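Local coordinates for protein esterase (Xanthomonas oryzae pv. oryzae, PDB 3H2G) that degrades rice cell walls as an esterase of Xanthomonas oryzae, probably working as a serine hydrolase of the alpha/beta-hydrolase type, at residues A[136-141]-A[175-180]; A[235-240]-A[267-272]. All blocks are in the same frame, centred on the assembly; numbering follows the deposited sequence.

Both contacts are buried, but they occupy different levels of the fold. The centre of contact 1 lies about 5 Å from the centre of the chain; this contact joins the loop leading into helix 141-162, and the first residue of that helix, to the start of helix 177-192. Contact 2, centred about 16 Å out, packs helix 231-246 against a loop. They share no helix or strand. Contact 1 mixes polar and apolar groups, with an amide, imidazoles and a weak hydrogen bond; contact 2 is aromatic and apolar and has no hydrogen bond between its segments. They meet directly: the Y138 ring stacks on that of Y237, and H136 ND1 lies 3.3 Å from Y237 OH, a probable hydrogen bond.

Contact 1. Residues A[136-141]-A[175-180]; sequences HPYLHS and YSQGGH
Q177 and H180 carry the side of 175-180 that meets the segment 136-141, a loop that runs into helix 141-162; L139 comes closest along the backbone, its CA 6.6 Å from Q177 CA. The second segment begins with Y175, whose ring instead meets that of H377. S176 follows with a positive phi, and its OG is hydrogen-bonded to H377 NE2. Q177 then turns toward the loop. Its CG is anti to the backbone N (chi1 173°), and the extended chain beyond brings the amide up to the edges of two rings. The amide and H136 approach tip to tip, H136 CE1 lying 3.9 Å from Q177 CD at the edge of the imidazole. Y138 also offers its ring edge, with CE1 3.5 Å from Q177 CD, and the amide plane stands 84° from that ring. Lower on the chain, Q177 CG rests 3.8 Å from L139 CD2.

At G178 the backbone is already helical, and the passage from strand 169-175 through S176 into helix 177-192 fits the GxSxG nucleophile elbow of alpha/beta hydrolases. With D336 and H377, S176 probably forms a Ser-His-Asp triad, in which case Q177 directly follows the nucleophile in sequence. G179 continues the turn, donating its N to S176 O.

One residue on, L139 CD2 lies over one face of the H180 ring, 4.1 Å from H180 CG, and the two side chains cross at about a right angle. L139, third residue of the type II turn P137-H140, also sets its CG over the centre of the Y138 ring. H180 NE2 gives S141 OG a weak hydrogen bond of 3.1 Å, bent to 121° at the hydrogen. L139 O lies 3.4 Å from the same NE2, while N317 OD1 accepts a bond from S141 N.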
loop_
_atom_site.group_PDB
_atom_site.type_symbol
_atom_site.label_atom_id
_atom_site.label_comp_id
_atom_site.label_asym_id
_atom_site.label_seq_id
_atom_site.Cartn_x
_atom_site.Cartn_y
_atom_site.Cartn_z
ATOM N N HIS A 136 11.607 3.645 -7.121
ATOM C CA HIS A 136 10.556 3.596 -6.111
ATOM C C HIS A 136 11.063 2.843 -4.892
ATOM O O HIS A 136 11.477 1.685 -4.997
ATOM C CB HIS A 136 9.290 2.897 -6.611
ATOM C CG HIS A 136 8.279 2.681 -5.526
ATOM N ND1 HIS A 136 7.815 1.431 -5.172
ATOM C CD2 HIS A 136 7.719 3.550 -4.652
ATOM C CE1 HIS A 136 7.016 1.540 -4.125
ATOM N NE2 HIS A 136 6.942 2.815 -3.788
ATOM N N PRO A 137 11.061 3.500 -3.719
ATOM C CA PRO A 137 11.523 2.860 -2.481
ATOM C C PRO A 137 10.458 1.873 -2.001
ATOM O O PRO A 137 9.734 2.134 -1.040
ATOM C CB PRO A 137 11.688 4.039 -1.517
ATOM C CG PRO A 137 11.880 5.230 -2.427
ATOM C CD PRO A 137 10.885 4.948 -3.520
ATOM N N TYR A 138 10.361 0.747 -2.695
ATOM C CA TYR A 138 9.393 -0.295 -2.376
ATOM C C TYR A 138 9.550 -0.796 -0.934
ATOM O O TYR A 138 10.646 -1.142 -0.506
ATOM C CB TYR A 138 9.571 -1.449 -3.373
ATOM C CG TYR A 138 8.569 -2.579 -3.266
ATOM C CD1 TYR A 138 7.197 -2.329 -3.266
ATOM C CD2 TYR A 138 8.998 -3.906 -3.214
ATOM C CE1 TYR A 138 6.274 -3.377 -3.221
ATOM C CE2 TYR A 138 8.082 -4.960 -3.170
ATOM C CZ TYR A 138 6.725 -4.687 -3.173
ATOM O OH TYR A 138 5.819 -5.727 -3.124
ATOM N N LEU A 139 8.442 -0.810 -0.194
ATOM C CA LEU A 139 8.414 -1.279 1.191
ATOM C C LEU A 139 9.320 -0.514 2.158
ATOM O O LEU A 139 9.776 -1.065 3.167
ATOM C CB LEU A 139 8.739 -2.778 1.235
ATOM C CG LEU A 139 7.710 -3.648 0.496
ATOM C CD1 LEU A 139 8.205 -5.088 0.397
ATOM C CD2 LEU A 139 6.376 -3.582 1.228
ATOM N N HIS A 140 9.567 0.756 1.847
ATOM C CA HIS A 140 10.391 1.617 2.689
ATOM C C HIS A 140 9.444 2.452 3.551
ATOM O O HIS A 140 8.869 3.437 3.089
ATOM C CB HIS A 140 11.259 2.535 1.821
ATOM C CG HIS A 140 12.173 3.421 2.605
ATOM N ND1 HIS A 140 12.160 4.794 2.486
ATOM C CD2 HIS A 140 13.136 3.131 3.512
ATOM C CE1 HIS A 140 13.075 5.312 3.287
ATOM N NE2 HIS A 140 13.681 4.324 3.921
ATOM N N SER A 141 9.284 2.043 4.806
ATOM C CA SER A 141 8.386 2.710 5.741
ATOM C C SER A 141 8.455 4.234 5.774
ATOM O O SER A 141 7.427 4.909 5.685
ATOM C CB SER A 141 8.617 2.165 7.155
ATOM O OG SER A 141 8.472 0.755 7.184
ATOM N N TYR A 175 -4.009 -1.401 1.012
ATOM C CA TYR A 175 -4.005 -2.824 0.695
ATOM C C TYR A 175 -2.653 -3.319 0.184
ATOM O O TYR A 175 -2.027 -2.670 -0.657
ATOM C CB TYR A 175 -5.102 -3.100 -0.347
ATOM C CG TYR A 175 -4.870 -4.319 -1.214
ATOM C CD1 TYR A 175 -4.939 -5.607 -0.681
ATOM C CD2 TYR A 175 -4.551 -4.181 -2.564
ATOM C CE1 TYR A 175 -4.691 -6.729 -1.473
ATOM C CE2 TYR A 175 -4.299 -5.294 -3.363
ATOM C CZ TYR A 175 -4.370 -6.564 -2.809
ATOM O OH TYR A 175 -4.105 -7.665 -3.591
ATOM N N SER A 176 -2.218 -4.466 0.711
ATOM C CA SER A 176 -0.957 -5.113 0.332
ATOM C C SER A 176 0.245 -4.250 0.724
ATOM O O SER A 176 0.460 -3.995 1.910
ATOM C CB SER A 176 -0.954 -5.395 -1.177
ATOM O OG SER A 176 0.009 -6.386 -1.507
ATOM N N GLN A 177 1.048 -3.814 -0.245
ATOM C CA GLN A 177 2.168 -2.943 0.105
ATOM C C GLN A 177 1.527 -1.748 0.799
ATOM O O GLN A 177 2.104 -1.159 1.713
ATOM C CB GLN A 177 2.919 -2.430 -1.129
ATOM C CG GLN A 177 3.974 -1.378 -0.753
ATOM C CD GLN A 177 4.524 -0.583 -1.929
ATOM O OE1 GLN A 177 5.325 0.341 -1.744
ATOM N NE2 GLN A 177 4.102 -0.930 -3.134
ATOM N N GLY A 178 0.319 -1.407 0.347
ATOM C CA GLY A 178 -0.415 -0.286 0.910
ATOM C C GLY A 178 -0.772 -0.473 2.370
ATOM O O GLY A 178 -1.001 0.505 3.083
ATOM N N GLY A 179 -0.839 -1.726 2.812
ATOM C CA GLY A 179 -1.148 -1.998 4.207
ATOM C C GLY A 179 0.079 -1.644 5.026
ATOM O O GLY A 179 -0.018 -1.168 6.158
ATOM N N HIS A 180 1.243 -1.893 4.436
ATOM C CA HIS A 180 2.523 -1.580 5.060
ATOM C C HIS A 180 2.588 -0.047 5.108
ATOM O O HIS A 180 2.967 0.542 6.118
ATOM C CB HIS A 180 3.658 -2.155 4.200
ATOM C CG HIS A 180 5.035 -1.876 4.724
ATOM N ND1 HIS A 180 5.675 -2.699 5.627
ATOM C CD2 HIS A 180 5.900 -0.869 4.457
ATOM C CE1 HIS A 180 6.874 -2.209 5.893
ATOM N NE2 HIS A 180 7.034 -1.099 5.196
#

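Contact 2. Residues A[235-240]-A[267-272]; sequences GSYAIV and PLFPGK
The helical backbone at Y237 and the irregular backbone at F269 approach to 5.4 Å between their CA atoms, just before the cis peptide bond that leads into P270. F269 then sends its side chain toward the helix: with CG beside its own backbone N (chi1 -58°), the ring lies against the backbone of S236 and Y237 in helix 231-246. Y237 N sits 3.9 Å above the centre of one face, while CB of L268 lies over the opposite face toward the rim. At one end of the ring, F269 CE2 is 3.5 Å from S236 CB; S236 OG is engaged by I232 O and Y293 OH.

The two aromatic rings meet obliquely, their centroids 5.1 Å apart and their planes at 34°. F269 CD1 lies over one face of Y237 near the rim, and F269 CB closes to 3.4 Å from Y237 CD2. Farther out, Y237 OH packs 3.6 Å from P270 CB and is held by a hydrogen bond to E89 O. V240 CG1 touches F269 O more loosely, at 4.0 Å.

The helices between strands 198-205 and 328-332 probably form a cap over the alpha/beta core, and this contact ties two parts of that region together. F269 also packs on L275 and M278 of helix 275-280, and A238 and I239 on F310 bring helix 231-246 against helix 309-316.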
loop_
_atom_site.group_PDB
_atom_site.type_symbol
_atom_site.label_atom_id
_atom_site.label_comp_id
_atom_site.label_asym_id
_atom_site.label_seq_id
_atom_site.Cartn_x
_atom_site.Cartn_y
_atom_site.Cartn_z
ATOM N N GLY A 235 9.911 -10.381 -4.722
ATOM C CA GLY A 235 11.218 -10.468 -4.096
ATOM C C GLY A 235 12.235 -9.636 -4.857
ATOM O O GLY A 235 13.070 -8.958 -4.256
ATOM N N SER A 236 12.175 -9.689 -6.185
ATOM C CA SER A 236 13.099 -8.918 -7.013
ATOM C C SER A 236 12.875 -7.420 -6.823
ATOM O O SER A 236 13.831 -6.651 -6.721
ATOM C CB SER A 236 12.937 -9.302 -8.487
ATOM O OG SER A 236 13.326 -10.654 -8.691
ATOM N N TYR A 237 11.614 -7.001 -6.775
ATOM C CA TYR A 237 11.304 -5.583 -6.576
ATOM C C TYR A 237 11.919 -5.133 -5.242
ATOM O O TYR A 237 12.562 -4.086 -5.156
ATOM C CB TYR A 237 9.782 -5.380 -6.553
ATOM C CG TYR A 237 9.306 -3.977 -6.901
ATOM C CD1 TYR A 237 7.988 -3.756 -7.300
ATOM C CD2 TYR A 237 10.175 -2.881 -6.869
ATOM C CE1 TYR A 237 7.542 -2.486 -7.667
ATOM C CE2 TYR A 237 9.740 -1.600 -7.239
ATOM C CZ TYR A 237 8.420 -1.415 -7.638
ATOM O OH TYR A 237 7.974 -0.173 -8.024
ATOM N N ALA A 238 11.732 -5.947 -4.207
ATOM C CA ALA A 238 12.258 -5.641 -2.878
ATOM C C ALA A 238 13.778 -5.502 -2.846
ATOM O O ALA A 238 14.303 -4.559 -2.257
ATOM C CB ALA A 238 11.820 -6.715 -1.887
ATOM N N ILE A 239 14.481 -6.446 -3.465
ATOM C CA ILE A 239 15.944 -6.421 -3.488
ATOM C C ILE A 239 16.486 -5.199 -4.231
ATOM O O ILE A 239 17.346 -4.477 -3.717
ATOM C CB ILE A 239 16.502 -7.710 -4.140
ATOM C CG1 ILE A 239 16.165 -8.914 -3.254
ATOM C CG2 ILE A 239 18.013 -7.588 -4.357
ATOM C CD1 ILE A 239 16.469 -10.261 -3.891
ATOM N N VAL A 240 15.981 -4.971 -5.438
ATOM C CA VAL A 240 16.411 -3.836 -6.248
ATOM C C VAL A 240 16.117 -2.507 -5.543
ATOM O O VAL A 240 16.961 -1.609 -5.513
ATOM C CB VAL A 240 15.714 -3.862 -7.633
ATOM C CG1 VAL A 240 15.965 -2.569 -8.381
ATOM C CG2 VAL A 240 16.233 -5.045 -8.447
ATOM N N PRO A 267 16.032 -2.523 -14.423
ATOM C CA PRO A 267 15.138 -1.678 -15.228
ATOM C C PRO A 267 13.645 -2.012 -15.114
ATOM O O PRO A 267 12.800 -1.236 -15.552
ATOM C CB PRO A 267 15.651 -1.891 -16.654
ATOM C CG PRO A 267 17.107 -2.200 -16.448
ATOM C CD PRO A 267 17.074 -3.133 -15.266
ATOM N N LEU A 268 13.320 -3.159 -14.524
ATOM C CA LEU A 268 11.925 -3.581 -14.388
ATOM C C LEU A 268 11.214 -3.091 -13.127
ATOM O O LEU A 268 9.981 -3.090 -13.068
ATOM C CB LEU A 268 11.838 -5.110 -14.389
ATOM C CG LEU A 268 12.313 -5.915 -15.599
ATOM C CD1 LEU A 268 12.343 -7.394 -15.227
ATOM C CD2 LEU A 268 11.376 -5.670 -16.783
ATOM N N PHE A 269 11.976 -2.664 -12.127
ATOM C CA PHE A 269 11.369 -2.270 -10.860
ATOM C C PHE A 269 11.695 -0.881 -10.319
ATOM O O PHE A 269 12.621 -0.725 -9.525
ATOM C CB PHE A 269 11.735 -3.323 -9.809
ATOM C CG PHE A 269 11.296 -4.717 -10.173
ATOM C CD1 PHE A 269 9.947 -5.063 -10.150
ATOM C CD2 PHE A 269 12.228 -5.680 -10.552
ATOM C CE1 PHE A 269 9.529 -6.349 -10.500
ATOM C CE2 PHE A 269 11.823 -6.971 -10.905
ATOM C CZ PHE A 269 10.470 -7.304 -10.878
ATOM N N PRO A 270 10.926 0.146 -10.724
ATOM C CA PRO A 270 9.787 0.098 -11.647
ATOM C C PRO A 270 10.260 0.277 -13.085
ATOM O O PRO A 270 11.405 0.661 -13.319
ATOM C CB PRO A 270 8.922 1.262 -11.174
ATOM C CG PRO A 270 9.948 2.278 -10.805
ATOM C CD PRO A 270 10.987 1.455 -10.046
ATOM N N GLY A 271 9.381 0.008 -14.045
ATOM C CA GLY A 271 9.768 0.147 -15.436
ATOM C C GLY A 271 8.611 0.298 -16.403
ATOM O O GLY A 271 7.572 0.865 -16.070
ATOM N N LYS A 272 8.796 -0.230 -17.608
ATOM C CA LYS A 272 7.793 -0.144 -18.665
ATOM C C LYS A 272 6.724 -1.231 -18.620
ATOM O O LYS A 272 5.842 -1.268 -19.479
ATOM C CB LYS A 272 8.491 -0.175 -20.029
ATOM C CG LYS A 272 9.477 0.964 -20.249
ATOM C CD LYS A 272 8.761 2.305 -20.271
ATOM C CE LYS A 272 9.734 3.454 -20.471
ATOM N NZ LYS A 272 9.027 4.764 -20.510
#